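Local coordinates for protein haloacid dehalogenase-like hydrolase (Klebsiella pneumoniae subsp. pneumoniae, PDB 3PGV) that probably acts as a magnesium-dependent phosphatase of the Cof family in the haloacid dehalogenase superfamily, and here carries a calcium ion in its metal site, at residues Asp29-Ser34 with Asp273-Tyr278. Numbering follows the deposited sequence.
Sequences DGTLLS and DAVPRY. With CA (calcium ion), chain E.
In the haloacid dehalogenase fold the signature motif DxDGT begins at the end of the first strand of the core sheet, 23-27, and runs into a helical turn, which here packs through Thr31 and Leu32 against the start of the C-terminal helix 274-283 at Val275. The pair illustrates how a metal-binding turn can be joined to a helix far along the chain by methyl groups and water, with no direct hydrogen bond between them. Val275 points at the turn: its CG2 lies 3.6 Å from Thr31 O and 3.9 Å from Thr31 CG2. Chi1 of -55° sets Thr31 OG1 beside the backbone N, where it hydrogen-bonds to Asp27 OD2, and turns the methyl CG2 to the valine. Leu32 brings CD1 to 4.1 Å from Pro276 CD and 4.2 Å from Val275 CG1; Tyr42, Ala43 and Thr46 of helix 41-51 touch the same proline. At the far end of the turn, away from helix 274-283, Asp29 O binds the calcium at 2.4 Å, together with Asp27 and Asp233. Two waters complete the link. One donates to Leu32 O and to Asp273 OD1, whose partner oxygen OD2 bonds to Thr40; the other donates to Thr31 O and accepts from Val275 N, each at 2.8 Å.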
loop_
_atom_site.group_PDB
_atom_site.type_symbol
_atom_site.label_atom_id
_atom_site.label_comp_id
_atom_site.label_asym_id
_atom_site.label_seq_id
_atom_site.Cartn_x
_atom_site.Cartn_y
_atom_site.Cartn_z
ATOM N N ASP A 29 2.584 -6.317 3.987
ATOM C CA ASP A 29 1.617 -7.249 4.553
ATOM C C ASP A 29 1.142 -8.245 3.518
ATOM O O ASP A 29 0.685 -7.851 2.449
ATOM C CB ASP A 29 0.428 -6.497 5.166
ATOM C CG ASP A 29 0.841 -5.528 6.242
ATOM O OD1 ASP A 29 1.179 -5.986 7.349
ATOM O OD2 ASP A 29 0.896 -4.317 5.955
ATOM N N GLY A 30 1.280 -9.540 3.840
ATOM C CA GLY A 30 0.856 -10.627 2.959
ATOM C C GLY A 30 1.830 -10.912 1.830
ATOM O O GLY A 30 1.593 -11.813 1.029
ATOM N N THR A 31 2.939 -10.136 1.753
ATOM C CA THR A 31 3.926 -10.278 0.688
ATOM C C THR A 31 5.336 -10.574 1.262
ATOM O O THR A 31 5.718 -11.735 1.372
ATOM C CB THR A 31 3.877 -9.053 -0.231
ATOM O OG1 THR A 31 2.536 -8.880 -0.706
ATOM C CG2 THR A 31 4.828 -9.164 -1.393
ATOM N N LEU A 32 6.086 -9.530 1.642
ATOM C CA LEU A 32 7.414 -9.708 2.232
ATOM C C LEU A 32 7.291 -10.143 3.711
ATOM O O LEU A 32 8.098 -10.956 4.186
ATOM C CB LEU A 32 8.242 -8.406 2.117
ATOM C CG LEU A 32 9.684 -8.462 2.668
ATOM C CD1 LEU A 32 10.532 -9.500 1.921
ATOM C CD2 LEU A 32 10.332 -7.115 2.610
ATOM N N LEU A 33 6.286 -9.600 4.436
ATOM C CA LEU A 33 6.087 -9.949 5.840
ATOM C C LEU A 33 5.487 -11.346 5.981
ATOM O O LEU A 33 4.679 -11.779 5.131
ATOM C CB LEU A 33 5.189 -8.912 6.559
ATOM C CG LEU A 33 5.701 -7.465 6.609
ATOM C CD1 LEU A 33 4.714 -6.584 7.323
ATOM C CD2 LEU A 33 7.069 -7.380 7.288
ATOM N N SER A 34 5.859 -12.050 7.061
ATOM C CA SER A 34 5.336 -13.388 7.343
ATOM C C SER A 34 3.836 -13.308 7.660
ATOM O O SER A 34 3.330 -12.213 7.935
ATOM C CB SER A 34 6.078 -13.996 8.524
ATOM O OG SER A 34 5.745 -13.322 9.727
ATOM N N ASP A 273 8.054 -17.743 3.069
ATOM C CA ASP A 273 9.058 -16.691 2.831
ATOM C C ASP A 273 9.386 -16.704 1.332
ATOM O O ASP A 273 10.559 -16.689 0.945
ATOM C CB ASP A 273 10.340 -16.944 3.678
ATOM C CG ASP A 273 10.634 -15.892 4.742
ATOM O OD1 ASP A 273 9.914 -14.869 4.785
ATOM O OD2 ASP A 273 11.621 -16.065 5.486
ATOM N N ALA A 274 8.339 -16.833 0.492
ATOM C CA ALA A 274 8.470 -16.990 -0.957
ATOM C C ALA A 274 9.207 -15.850 -1.646
ATOM O O ALA A 274 9.962 -16.099 -2.589
ATOM C CB ALA A 274 7.108 -17.189 -1.588
ATOM N N VAL A 275 8.985 -14.600 -1.206
ATOM C CA VAL A 275 9.647 -13.433 -1.843
ATOM C C VAL A 275 11.185 -13.498 -1.708
ATOM O O VAL A 275 11.867 -13.577 -2.736
ATOM C CB VAL A 275 9.060 -12.064 -1.389
ATOM C CG1 VAL A 275 9.841 -10.895 -2.007
ATOM C CG2 VAL A 275 7.574 -11.966 -1.732
ATOM N N PRO A 276 11.765 -13.554 -0.463
ATOM C CA PRO A 276 13.236 -13.593 -0.354
ATOM C C PRO A 276 13.862 -14.839 -0.989
ATOM O O PRO A 276 14.969 -14.757 -1.530
ATOM C CB PRO A 276 13.485 -13.519 1.156
ATOM C CG PRO A 276 12.208 -13.906 1.783
ATOM C CD PRO A 276 11.134 -13.460 0.866
ATOM N N ARG A 277 13.142 -15.989 -0.962
ATOM C CA ARG A 277 13.623 -17.231 -1.589
ATOM C C ARG A 277 13.663 -17.088 -3.098
ATOM O O ARG A 277 14.616 -17.533 -3.735
ATOM C CB ARG A 277 12.757 -18.431 -1.174
ATOM C CG ARG A 277 12.902 -18.771 0.286
ATOM C CD ARG A 277 12.091 -19.988 0.721
ATOM N NE ARG A 277 12.073 -20.097 2.185
ATOM C CZ ARG A 277 13.045 -20.657 2.902
ATOM N NH1 ARG A 277 14.087 -21.218 2.296
ATOM N NH2 ARG A 277 12.981 -20.665 4.227
ATOM N N TYR A 278 12.647 -16.419 -3.669
ATOM C CA TYR A 278 12.575 -16.147 -5.107
ATOM C C TYR A 278 13.731 -15.236 -5.509
ATOM O O TYR A 278 14.375 -15.474 -6.528
ATOM C CB TYR A 278 11.227 -15.482 -5.451
ATOM C CG TYR A 278 10.982 -15.312 -6.935
ATOM C CD1 TYR A 278 11.466 -14.198 -7.618
ATOM C CD2 TYR A 278 10.199 -16.220 -7.640
ATOM C CE1 TYR A 278 11.217 -14.020 -8.979
ATOM C CE2 TYR A 278 9.929 -16.044 -8.998
ATOM C CZ TYR A 278 10.431 -14.937 -9.663
ATOM O OH TYR A 278 10.159 -14.754 -10.996
HETATM CA CA CA E . -0.767 -6.744 0.907
HETATM O O HOH W 1 7.314 -13.949 1.000
HETATM O O HOH W 2 8.876 -13.226 3.157
HETATM O O HOH W 3 -1.524 -4.922 -0.811
#